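Local coordinates for protein diaminopropionate ammonia-lyase (Escherichia coli, PDB 4D9I) that catalyses the pyridoxal-phosphate-dependent alpha,beta-elimination of both L- and D-2,3-diaminopropionate to give pyruvate and ammonia, at residues A54-V59 / A349-P354; F115-T118 / N122-R125; W184-D189 / E193-I198; V222-V227 / D246-Q251. All blocks are in the same frame, centred on the assembly; numbering follows the deposited sequence.

Overall arrangement
Contacts 2 and 3 share the smaller, four-stranded parallel sheet. Their strands, 114-118 and 185-186, are neighbours in it, and the contact centres are about 12 Å apart. Contacts 1 and 4 belong to the other part of the chain, round the larger mixed sheet, with centres about 21 Å apart. Contact 2 is fully buried and lies close to the catalytic region. The other three are partly buried, and contacts 1 and 4 lie away from the active site. The chemistry follows the place. Contact 1 joins two helix ends through aromatic rings. Contact 2 is tight methyl-to-imidazole packing. Contact 3 binds a tyrosine hydroxyl to main-chain atoms. Contact 4 packs a proline on a tyrosine, with a bridging water.

Contact 1: residues A54-V59 / A349-P354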
loop_
_atom_site.group_PDB
_atom_site.type_symbol
_atom_site.label_atom_id
_atom_site.label_comp_id
_atom_site.label_asym_id
_atom_site.label_seq_id
_atom_site.Cartn_x
_atom_site.Cartn_y
_atom_site.Cartn_z
ATOM N N ALA B 54 6.464 11.407 -9.305
ATOM C CA ALA B 54 6.530 12.454 -10.322
ATOM C C ALA B 54 7.528 12.082 -11.433
ATOM O O ALA B 54 7.246 12.258 -12.622
ATOM C CB ALA B 54 6.886 13.798 -9.693
ATOM N N ASN B 55 8.684 11.547 -11.042
ATOM C CA ASN B 55 9.661 11.031 -12.010
ATOM C C ASN B 55 9.063 9.906 -12.883
ATOM O O ASN B 55 9.139 9.958 -14.108
ATOM C CB ASN B 55 10.910 10.559 -11.266
ATOM C CG ASN B 55 11.979 10.007 -12.187
ATOM O OD1 ASN B 55 12.433 10.676 -13.102
ATOM N ND2 ASN B 55 12.400 8.777 -11.934
ATOM N N LEU B 56 8.435 8.916 -12.250
ATOM C CA LEU B 56 7.758 7.845 -12.994
ATOM C C LEU B 56 6.693 8.363 -13.985
ATOM O O LEU B 56 6.593 7.866 -15.105
ATOM C CB LEU B 56 7.096 6.851 -12.029
ATOM C CG LEU B 56 6.406 5.630 -12.668
ATOM C CD1 LEU B 56 7.390 4.667 -13.367
ATOM C CD2 LEU B 56 5.628 4.892 -11.597
ATOM N N PHE B 57 5.915 9.363 -13.569
ATOM C CA PHE B 57 4.825 9.859 -14.392
ATOM C C PHE B 57 5.290 10.893 -15.391
ATOM O O PHE B 57 4.493 11.351 -16.199
ATOM C CB PHE B 57 3.705 10.483 -13.529
ATOM C CG PHE B 57 2.867 9.482 -12.788
ATOM C CD1 PHE B 57 3.124 8.118 -12.869
ATOM C CD2 PHE B 57 1.835 9.915 -11.959
ATOM C CE1 PHE B 57 2.351 7.206 -12.163
ATOM C CE2 PHE B 57 1.070 9.002 -11.255
ATOM C CZ PHE B 57 1.332 7.649 -11.356
ATOM N N GLY B 58 6.556 11.285 -15.321
ATOM C CA GLY B 58 7.100 12.221 -16.298
ATOM C C GLY B 58 6.691 13.669 -16.071
ATOM O O GLY B 58 6.612 14.450 -17.020
ATOM N N VAL B 59 6.413 14.040 -14.825
ATOM C CA VAL B 59 6.242 15.472 -14.501
ATOM C C VAL B 59 7.338 15.911 -13.527
ATOM O O VAL B 59 8.119 15.071 -13.077
ATOM C CB VAL B 59 4.831 15.796 -13.974
ATOM C CG1 VAL B 59 3.793 15.555 -15.079
ATOM C CG2 VAL B 59 4.514 15.004 -12.699
ATOM N N ALA B 349 -3.958 6.901 -13.915
ATOM C CA ALA B 349 -4.695 6.331 -15.047
ATOM C C ALA B 349 -4.112 6.808 -16.373
ATOM O O ALA B 349 -4.076 6.062 -17.355
ATOM C CB ALA B 349 -6.176 6.694 -14.966
ATOM N N VAL B 350 -3.704 8.071 -16.400
ATOM C CA VAL B 350 -3.079 8.662 -17.585
ATOM C C VAL B 350 -1.753 7.941 -17.843
ATOM O O VAL B 350 -1.455 7.560 -18.969
ATOM C CB VAL B 350 -2.826 10.171 -17.384
ATOM C CG1 VAL B 350 -1.800 10.694 -18.395
ATOM C CG2 VAL B 350 -4.138 10.966 -17.463
ATOM N N HIS B 351 -0.970 7.764 -16.782
ATOM C CA HIS B 351 0.346 7.168 -16.916
ATOM C C HIS B 351 0.299 5.812 -17.585
ATOM O O HIS B 351 1.086 5.534 -18.466
ATOM C CB HIS B 351 1.037 7.059 -15.567
ATOM C CG HIS B 351 2.326 6.290 -15.631
ATOM N ND1 HIS B 351 3.418 6.768 -16.254
ATOM C CD2 HIS B 351 2.664 5.029 -15.150
ATOM C CE1 HIS B 351 4.409 5.846 -16.195
ATOM N NE2 HIS B 351 3.953 4.789 -15.508
ATOM N N TYR B 352 -0.649 4.971 -17.181
ATOM C CA TYR B 352 -0.708 3.608 -17.699
ATOM C C TYR B 352 -1.543 3.422 -18.971
ATOM O O TYR B 352 -1.533 2.346 -19.570
ATOM C CB TYR B 352 -1.191 2.668 -16.599
ATOM C CG TYR B 352 -0.182 2.460 -15.487
ATOM C CD1 TYR B 352 0.971 1.693 -15.710
ATOM C CD2 TYR B 352 -0.378 3.008 -14.210
ATOM C CE1 TYR B 352 1.896 1.471 -14.705
ATOM C CE2 TYR B 352 0.560 2.792 -13.181
ATOM C CZ TYR B 352 1.689 2.017 -13.445
ATOM O OH TYR B 352 2.636 1.774 -12.469
ATOM N N HIS B 353 -2.270 4.474 -19.363
ATOM C CA HIS B 353 -3.127 4.480 -20.555
ATOM C C HIS B 353 -2.319 4.325 -21.833
ATOM O O HIS B 353 -1.248 4.920 -21.957
ATOM C CB HIS B 353 -3.912 5.797 -20.582
ATOM C CG HIS B 353 -5.173 5.758 -21.412
ATOM N ND1 HIS B 353 -5.154 5.716 -22.764
ATOM C CD2 HIS B 353 -6.517 5.795 -21.038
ATOM C CE1 HIS B 353 -6.420 5.719 -23.228
ATOM N NE2 HIS B 353 -7.252 5.755 -22.173
ATOM N N PRO B 354 -2.836 3.549 -22.820
ATOM C CA PRO B 354 -2.149 3.489 -24.115
ATOM C C PRO B 354 -2.017 4.863 -24.798
ATOM O O PRO B 354 -1.067 5.074 -25.553
ATOM C CB PRO B 354 -3.009 2.536 -24.963
ATOM C CG PRO B 354 -4.228 2.226 -24.176
ATOM C CD PRO B 354 -4.018 2.670 -22.757
#
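F57 and H351 bring the two segments closest, with the CA of F57 5.8 Å from the CA of H351. Both lie in the last turns of helices. The chain leaves the first helix at G58, whose positive phi (77°) goes with a Schellman motif: V59 N bonds back to A54 O and G58 N to N55 O. The second helix closes with H353 N turned back to V350 O.

The imidazole of H351 does most of the touching. Its CG stands anti to the backbone N (chi1 173°), which sends the ring across to 54-59. F57 CD1 sits over one face of it, toward the rim, 3.4 Å from H351 CG. The ring planes are at 28° but slid apart, so they barely overlap. In return, H351 CB lies over the face of the F57 ring in a CH-pi contact, 4.0 Å from its centroid. L56 meets the distal part of the imidazole. Its backbone O comes to 3.2 Å from H351 CE1, and its CG to 3.8 Å from H351 NE2. ND1 of H351 is hydrogen-bonded to R356 NH2. With an alanine here, F57 would probably lose its ring partner, R356 a hydrogen-bond acceptor, and a gap would open beside L56.

Around the contact, F57 and A54 pack on I62 of strand 61-66. V350 touches helix 356-363, and with A349 it also reaches I8 of strand 8-12. W390 of the second subunit packs on both L56 and Y352, so the contact borders the dimer interface.

Contact 2: residues F115-T118 / N122-R125; sequences FATT and NHGR
T117 and H123 form a buried packing contact at the start of a beta-alpha-beta unit, where a short turn leads from strand 114-118 to the first turn of helix 122-133. The backbones come nearest at T117 and G124, with 6.1 Å between T117 CA and G124 CA. The methyl of T117 carries the contact. CG2 stands anti to the backbone N and presses obliquely on the imidazole, 3.3 Å from H123 CD2 and equally close to H123 NE2. This is tight packing. The same methyl rests 4.0 Å from G124 CA. T118 O comes to the edge of the H123 ring, near its plane, 3.7 Å from H123 CD2.

The polar ends share one partner: T117 OG1 and H123 NE2 are both hydrogen-bonded to V187 O, which helps fix the imidazole. The active site is near. The side chain of H123 is about 6 Å from that of D120, the inferred proton acceptor for the L-isomer, and N122 ND2 bonds to O3 of the cofactor-lysine adduct.

In the sheet, T117 and F115 pair with strand 137-142 through V139, and A116 pairs with E185 and V187. Helix 168-182 packs on A116 and T118, and helix 81-93 on F115.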
loop_
_atom_site.group_PDB
_atom_site.type_symbol
_atom_site.label_atom_id
_atom_site.label_comp_id
_atom_site.label_asym_id
_atom_site.label_seq_id
_atom_site.Cartn_x
_atom_site.Cartn_y
_atom_site.Cartn_z
ATOM N N PHE B 115 -28.288 22.818 15.052
ATOM C CA PHE B 115 -27.849 22.794 13.659
ATOM C C PHE B 115 -28.280 21.518 12.968
ATOM O O PHE B 115 -27.939 20.426 13.420
ATOM C CB PHE B 115 -26.330 22.944 13.573
ATOM C CG PHE B 115 -25.839 24.243 14.120
ATOM C CD1 PHE B 115 -26.102 25.428 13.445
ATOM C CD2 PHE B 115 -25.152 24.288 15.325
ATOM C CE1 PHE B 115 -25.668 26.643 13.952
ATOM C CE2 PHE B 115 -24.729 25.503 15.852
ATOM C CZ PHE B 115 -24.973 26.678 15.160
ATOM N N ALA B 116 -28.977 21.662 11.849
ATOM C CA ALA B 116 -29.549 20.510 11.143
ATOM C C ALA B 116 -28.905 20.332 9.773
ATOM O O ALA B 116 -28.744 21.295 9.013
ATOM C CB ALA B 116 -31.056 20.651 11.025
ATOM N N THR B 117 -28.527 19.092 9.463
ATOM C CA THR B 117 -27.679 18.845 8.320
ATOM C C THR B 117 -27.902 17.466 7.722
ATOM O O THR B 117 -28.088 16.503 8.453
ATOM C CB THR B 117 -26.205 18.990 8.762
ATOM O OG1 THR B 117 -25.969 20.359 9.134
ATOM C CG2 THR B 117 -25.243 18.591 7.666
ATOM N N THR B 118 -27.890 17.395 6.391
ATOM C CA THR B 118 -27.770 16.137 5.645
ATOM C C THR B 118 -26.336 15.947 5.136
ATOM O O THR B 118 -25.692 16.898 4.697
ATOM C CB THR B 118 -28.761 16.050 4.461
ATOM O OG1 THR B 118 -30.088 15.849 4.960
ATOM C CG2 THR B 118 -28.415 14.870 3.558
ATOM N N ASN B 122 -18.529 13.337 5.633
ATOM C CA ASN B 122 -17.617 14.329 6.226
ATOM C C ASN B 122 -18.237 15.655 6.658
ATOM O O ASN B 122 -17.924 16.189 7.729
ATOM C CB ASN B 122 -16.451 14.589 5.277
ATOM C CG ASN B 122 -15.645 13.338 5.020
ATOM O OD1 ASN B 122 -15.454 12.528 5.925
ATOM N ND2 ASN B 122 -15.171 13.179 3.800
ATOM N N HIS B 123 -19.107 16.190 5.818
ATOM C CA HIS B 123 -19.692 17.484 6.113
ATOM C C HIS B 123 -20.442 17.492 7.422
ATOM O O HIS B 123 -20.261 18.408 8.244
ATOM C CB HIS B 123 -20.606 17.930 4.988
ATOM C CG HIS B 123 -21.478 19.107 5.366
ATOM N ND1 HIS B 123 -20.959 20.309 5.722
ATOM C CD2 HIS B 123 -22.869 19.222 5.478
ATOM C CE1 HIS B 123 -21.976 21.146 6.043
ATOM N NE2 HIS B 123 -23.142 20.477 5.892
ATOM N N GLY B 124 -21.302 16.492 7.605
ATOM C CA GLY B 124 -22.134 16.358 8.812
ATOM C C GLY B 124 -21.293 16.073 10.037
ATOM O O GLY B 124 -21.644 16.485 11.140
ATOM N N ARG B 125 -20.164 15.391 9.830
ATOM C CA ARG B 125 -19.206 15.141 10.891
ATOM C C ARG B 125 -18.567 16.437 11.359
ATOM O O ARG B 125 -18.412 16.653 12.562
ATOM C CB ARG B 125 -18.114 14.172 10.413
ATOM C CG ARG B 125 -17.166 13.746 11.512
ATOM C CD ARG B 125 -16.424 12.477 11.124
ATOM N NE ARG B 125 -15.352 12.166 12.065
ATOM C CZ ARG B 125 -14.455 11.202 11.875
ATOM N NH1 ARG B 125 -14.520 10.430 10.789
ATOM N NH2 ARG B 125 -13.502 10.998 12.777
#

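Contact 3: residues W184-D189 / E193-I198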
loop_
_atom_site.group_PDB
_atom_site.type_symbol
_atom_site.label_atom_id
_atom_site.label_comp_id
_atom_site.label_asym_id
_atom_site.label_seq_id
_atom_site.Cartn_x
_atom_site.Cartn_y
_atom_site.Cartn_z
ATOM N N TRP B 184 -34.885 24.652 13.684
ATOM C CA TRP B 184 -33.454 24.346 13.565
ATOM C C TRP B 184 -32.808 25.183 12.501
ATOM O O TRP B 184 -33.472 25.666 11.589
ATOM C CB TRP B 184 -33.223 22.859 13.299
ATOM C CG TRP B 184 -33.789 21.959 14.372
ATOM C CD1 TRP B 184 -34.128 22.300 15.681
ATOM C CD2 TRP B 184 -34.079 20.527 14.266
ATOM N NE1 TRP B 184 -34.582 21.210 16.364
ATOM C CE2 TRP B 184 -34.580 20.116 15.578
ATOM C CE3 TRP B 184 -33.967 19.577 13.255
ATOM C CZ2 TRP B 184 -34.967 18.808 15.842
ATOM C CZ3 TRP B 184 -34.357 18.260 13.531
ATOM C CH2 TRP B 184 -34.844 17.886 14.792
ATOM N N GLU B 185 -31.497 25.371 12.628
ATOM C CA GLU B 185 -30.708 26.058 11.629
ATOM C C GLU B 185 -30.079 25.043 10.674
ATOM O O GLU B 185 -29.199 24.255 11.062
ATOM C CB GLU B 185 -29.617 26.885 12.315
ATOM C CG GLU B 185 -28.866 27.814 11.374
ATOM C CD GLU B 185 -29.645 29.084 11.055
ATOM O OE1 GLU B 185 -30.300 29.616 11.952
ATOM O OE2 GLU B 185 -29.603 29.561 9.904
ATOM N N VAL B 186 -30.543 25.054 9.427
ATOM C CA VAL B 186 -29.986 24.205 8.371
ATOM C C VAL B 186 -28.569 24.646 7.993
ATOM O O VAL B 186 -28.354 25.814 7.639
ATOM C CB VAL B 186 -30.862 24.261 7.103
ATOM C CG1 VAL B 186 -30.224 23.486 5.962
ATOM C CG2 VAL B 186 -32.257 23.730 7.391
ATOM N N VAL B 187 -27.614 23.712 8.067
ATOM C CA VAL B 187 -26.238 23.972 7.624
ATOM C C VAL B 187 -25.848 22.974 6.527
ATOM O O VAL B 187 -25.465 21.838 6.821
ATOM C CB VAL B 187 -25.236 23.940 8.812
ATOM C CG1 VAL B 187 -23.818 24.261 8.346
ATOM C CG2 VAL B 187 -25.686 24.916 9.907
ATOM N N GLN B 188 -25.991 23.387 5.266
ATOM C CA GLN B 188 -25.605 22.550 4.108
ATOM C C GLN B 188 -24.468 23.189 3.352
ATOM O O GLN B 188 -24.389 24.414 3.266
ATOM C CB GLN B 188 -26.756 22.357 3.110
ATOM C CG GLN B 188 -27.890 21.460 3.568
ATOM C CD GLN B 188 -27.457 20.050 3.957
ATOM O OE1 GLN B 188 -27.976 19.495 4.916
ATOM N NE2 GLN B 188 -26.525 19.468 3.215
ATOM N N ASP B 189 -23.625 22.350 2.750
ATOM C CA ASP B 189 -22.465 22.829 2.006
ATOM C C ASP B 189 -22.751 23.087 0.532
ATOM O O ASP B 189 -21.860 23.086 -0.294
ATOM C CB ASP B 189 -21.278 21.871 2.187
ATOM C CG ASP B 189 -21.592 20.425 1.757
ATOM O OD1 ASP B 189 -22.776 19.992 1.792
ATOM O OD2 ASP B 189 -20.614 19.709 1.442
ATOM N N GLU B 193 -31.592 28.968 -4.149
ATOM C CA GLU B 193 -32.251 30.264 -4.010
ATOM C C GLU B 193 -32.782 30.426 -2.604
ATOM O O GLU B 193 -33.532 29.578 -2.104
ATOM C CB GLU B 193 -33.375 30.439 -5.031
ATOM C CG GLU B 193 -32.875 30.840 -6.407
ATOM C CD GLU B 193 -33.975 31.346 -7.317
ATOM O OE1 GLU B 193 -34.997 31.884 -6.829
ATOM O OE2 GLU B 193 -33.804 31.214 -8.545
ATOM N N GLY B 194 -32.379 31.515 -1.960
ATOM C CA GLY B 194 -32.789 31.781 -0.590
ATOM C C GLY B 194 -31.801 31.262 0.442
ATOM O O GLY B 194 -31.952 31.531 1.641
ATOM N N TYR B 195 -30.786 30.533 -0.018
ATOM C CA TYR B 195 -29.793 29.931 0.869
ATOM C C TYR B 195 -28.393 30.073 0.301
ATOM O O TYR B 195 -27.960 29.235 -0.488
ATOM C CB TYR B 195 -30.110 28.443 1.078
ATOM C CG TYR B 195 -29.324 27.761 2.187
ATOM C CD1 TYR B 195 -28.175 27.012 1.904
ATOM C CD2 TYR B 195 -29.747 27.853 3.518
ATOM C CE1 TYR B 195 -27.469 26.386 2.920
ATOM C CE2 TYR B 195 -29.052 27.235 4.540
ATOM C CZ TYR B 195 -27.907 26.509 4.238
ATOM O OH TYR B 195 -27.227 25.901 5.250
ATOM N N THR B 196 -27.676 31.128 0.678
ATOM C CA THR B 196 -26.295 31.291 0.187
ATOM C C THR B 196 -25.292 31.797 1.238
ATOM O O THR B 196 -24.085 31.719 1.018
ATOM C CB THR B 196 -26.194 32.253 -1.004
ATOM O OG1 THR B 196 -26.586 33.548 -0.569
ATOM C CG2 THR B 196 -27.034 31.802 -2.205
ATOM N N LYS B 197 -25.790 32.334 2.353
ATOM C CA LYS B 197 -24.917 32.886 3.392
ATOM C C LYS B 197 -24.007 31.810 4.005
ATOM O O LYS B 197 -22.785 31.973 4.081
ATOM C CB LYS B 197 -25.768 33.554 4.461
ATOM C CG LYS B 197 -24.995 34.308 5.540
ATOM C CD LYS B 197 -25.956 34.926 6.551
ATOM C CE LYS B 197 -26.464 33.853 7.516
ATOM N NZ LYS B 197 -27.379 34.418 8.555
ATOM N N ILE B 198 -24.627 30.714 4.429
ATOM C CA ILE B 198 -23.917 29.608 5.058
ATOM C C ILE B 198 -22.915 28.923 4.098
ATOM O O ILE B 198 -21.739 28.830 4.425
ATOM C CB ILE B 198 -24.898 28.632 5.778
ATOM C CG1 ILE B 198 -25.476 29.315 7.025
ATOM C CG2 ILE B 198 -24.199 27.306 6.138
ATOM C CD1 ILE B 198 -26.826 28.788 7.489
#
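Y195 points its ring edge-on at the backbone round V187, and its hydroxyl lands between V186 and Q188. With CG anti to the backbone N (chi1 -169°), the phenol reaches across from its loop. Two hydrogen bonds grip the oxygen. Y195 OH donates to V186 O at 2.6 Å, approaching from above the carbonyl plane. Q188 N donates to Y195 OH at 2.8 Å, nearly straight at 165°. The hydroxyl therefore spans the peptide groups before and after V187, and V187 CA lies 3.2 Å from Y195 OH. Because both bonds hold one atom, the far end of the ring is well fixed. V186 O and Q188 O both lie near the ring plane, at its edge. V186 CG1 adds apolar packing on Y195 CE2 at 4.2 Å.

I198 comes in beside the tyrosine and splits its two branches. CD1 touches V186 O at 3.3 Å and also approaches the carboxylate of E185. CG2 packs on V187 CG1 at 3.8 Å, the two side chains crossing at about a right angle. E185 OE2 and K197 NZ are of opposite charge but do not touch, and K197 instead makes a salt bridge with E91. Q188 turns its amide end away from Y195, and its OE1 bonds to T118 N.

Strand 185-186 is an outermost strand of the four-stranded sheet. E185 and V187 pair with A116 on the sheet side, while Y195 bonds to V186 and Q188. I198, V187 and E185 all touch L88 of helix 81-93, and V186 packs on A179 of helix 168-182.

Contact 4: residues V222-V227 / D246-Q251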
loop_
_atom_site.group_PDB
_atom_site.type_symbol
_atom_site.label_atom_id
_atom_site.label_comp_id
_atom_site.label_asym_id
_atom_site.label_seq_id
_atom_site.Cartn_x
_atom_site.Cartn_y
_atom_site.Cartn_z
ATOM N N VAL B 222 8.642 26.313 -4.864
ATOM C CA VAL B 222 8.002 25.852 -6.109
ATOM C C VAL B 222 6.732 26.635 -6.434
ATOM O O VAL B 222 6.113 27.248 -5.560
ATOM C CB VAL B 222 7.675 24.325 -6.113
ATOM C CG1 VAL B 222 8.919 23.474 -5.857
ATOM C CG2 VAL B 222 6.552 23.981 -5.120
ATOM N N THR B 223 6.328 26.581 -7.692
ATOM C CA THR B 223 5.095 27.228 -8.127
ATOM C C THR B 223 4.245 26.167 -8.836
ATOM O O THR B 223 4.716 25.501 -9.742
ATOM C CB THR B 223 5.386 28.413 -9.085
ATOM O OG1 THR B 223 6.334 29.308 -8.483
ATOM C CG2 THR B 223 4.112 29.197 -9.407
ATOM N N PRO B 224 2.979 26.025 -8.454
ATOM C CA PRO B 224 2.243 24.997 -9.188
ATOM C C PRO B 224 1.891 25.440 -10.620
ATOM O O PRO B 224 1.504 26.598 -10.846
ATOM C CB PRO B 224 0.983 24.810 -8.347
ATOM C CG PRO B 224 0.767 26.133 -7.663
ATOM C CD PRO B 224 2.109 26.826 -7.576
ATOM N N THR B 225 2.024 24.521 -11.570
ATOM C CA THR B 225 1.508 24.732 -12.916
ATOM C C THR B 225 0.072 24.205 -13.050
ATOM O O THR B 225 -0.700 24.713 -13.878
ATOM C CB THR B 225 2.377 24.003 -13.963
ATOM O OG1 THR B 225 2.497 22.629 -13.580
ATOM C CG2 THR B 225 3.764 24.636 -14.057
ATOM N N HIS B 226 -0.261 23.180 -12.260
ATOM C CA HIS B 226 -1.560 22.494 -12.318
ATOM C C HIS B 226 -2.175 22.324 -10.963
ATOM O O HIS B 226 -1.460 22.281 -9.962
ATOM C CB HIS B 226 -1.398 21.087 -12.911
ATOM C CG HIS B 226 -0.937 21.082 -14.339
ATOM N ND1 HIS B 226 0.304 21.458 -14.695
ATOM C CD2 HIS B 226 -1.599 20.750 -15.515
ATOM C CE1 HIS B 226 0.443 21.373 -16.039
ATOM N NE2 HIS B 226 -0.727 20.951 -16.544
ATOM N N VAL B 227 -3.508 22.213 -10.932
ATOM C CA VAL B 227 -4.220 21.708 -9.757
ATOM C C VAL B 227 -5.377 20.800 -10.198
ATOM O O VAL B 227 -6.125 21.126 -11.140
ATOM C CB VAL B 227 -4.672 22.836 -8.791
ATOM C CG1 VAL B 227 -5.664 23.795 -9.450
ATOM C CG2 VAL B 227 -5.248 22.255 -7.498
ATOM N N ASP B 246 -6.725 33.613 -7.389
ATOM C CA ASP B 246 -6.405 34.938 -6.859
ATOM C C ASP B 246 -4.901 35.109 -6.630
ATOM O O ASP B 246 -4.357 36.179 -6.903
ATOM C CB ASP B 246 -7.187 35.238 -5.566
ATOM C CG ASP B 246 -7.086 36.700 -5.143
ATOM O OD1 ASP B 246 -7.311 37.600 -5.981
ATOM O OD2 ASP B 246 -6.786 36.952 -3.957
ATOM N N VAL B 247 -4.253 34.059 -6.125
ATOM C CA VAL B 247 -2.807 34.027 -5.898
ATOM C C VAL B 247 -2.028 33.936 -7.212
ATOM O O VAL B 247 -1.060 34.672 -7.406
ATOM C CB VAL B 247 -2.408 32.823 -5.005
ATOM C CG1 VAL B 247 -0.895 32.622 -4.965
ATOM C CG2 VAL B 247 -2.959 32.990 -3.593
ATOM N N TYR B 248 -2.463 33.057 -8.116
ATOM C CA TYR B 248 -1.655 32.683 -9.279
ATOM C C TYR B 248 -2.094 33.186 -10.652
ATOM O O TYR B 248 -1.329 33.067 -11.627
ATOM C CB TYR B 248 -1.505 31.160 -9.334
ATOM C CG TYR B 248 -0.722 30.566 -8.195
ATOM C CD1 TYR B 248 0.634 30.852 -8.036
ATOM C CD2 TYR B 248 -1.335 29.702 -7.277
ATOM C CE1 TYR B 248 1.357 30.294 -6.997
ATOM C CE2 TYR B 248 -0.619 29.133 -6.236
ATOM C CZ TYR B 248 0.725 29.432 -6.105
ATOM O OH TYR B 248 1.434 28.875 -5.076
ATOM N N SER B 249 -3.291 33.765 -10.731
ATOM C CA SER B 249 -3.937 34.133 -11.996
ATOM C C SER B 249 -4.544 32.901 -12.652
ATOM O O SER B 249 -3.927 31.833 -12.682
ATOM C CB SER B 249 -2.986 34.849 -12.976
ATOM O OG SER B 249 -2.302 33.889 -13.780
ATOM N N PRO B 250 -5.773 33.037 -13.170
ATOM C CA PRO B 250 -6.436 31.881 -13.791
ATOM C C PRO B 250 -5.785 31.452 -15.123
ATOM O O PRO B 250 -5.901 30.287 -15.509
ATOM C CB PRO B 250 -7.881 32.365 -13.987
ATOM C CG PRO B 250 -7.783 33.867 -14.015
ATOM C CD PRO B 250 -6.654 34.218 -13.091
ATOM N N GLN B 251 -5.109 32.382 -15.803
ATOM C CA GLN B 251 -4.361 32.075 -17.025
ATOM C C GLN B 251 -3.144 31.196 -16.737
ATOM O O GLN B 251 -2.844 30.309 -17.518
ATOM C CB GLN B 251 -3.938 33.353 -17.792
ATOM C CG GLN B 251 -5.088 34.212 -18.313
ATOM C CD GLN B 251 -5.756 35.063 -17.235
ATOM O OE1 GLN B 251 -5.350 35.058 -16.070
ATOM N NE2 GLN B 251 -6.801 35.774 -17.614
HETATM O O HOH W 1 4.056 29.035 -5.121
#
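P224 and Y248 meet within a beta-alpha-beta unit of the larger mixed sheet of this fold type II enzyme. The unit runs from strand 226-230 through helix 235-248 to strand 254-260. Here the loop that leads into strand 226-230 packs on the last residue of the helix. The backbones stay well apart, with P224 CA 8.6 Å from Y248 CA, so the phenol ring has to cover the distance.

Y248 CG lies anti to the carbonyl carbon (chi1 -66°), which turns the ring toward the loop. P224 CG sits over one face in a CH-pi contact, 4.0 Å from the ring centroid and 29° off the normal. P224 CD presses closer, 3.3 Å from Y248 CZ. V247 CG1 lies over the opposite face, so the ring is held between a proline and a valine of its own helix. T223 CG2 adds a lighter touch at 3.8 Å from Y248 CE1, the two side chains running antiparallel alongside each other. M217 of helix 208-220 packs on both P224 and Y248, and V214 of that helix also reaches the tyrosine. Beyond P224 the chain enters the sheet, where T225 pairs with H254 and V370. Past Y248 it leaves the helix at S249 with positive phi.

A serine in place of Y248 would probably leave P224 without the face it packs on and the bridging water without one of its mates. That water lies in the ring plane, 2.6 Å from Y248 OH, and donates to V222 O at 2.8 Å.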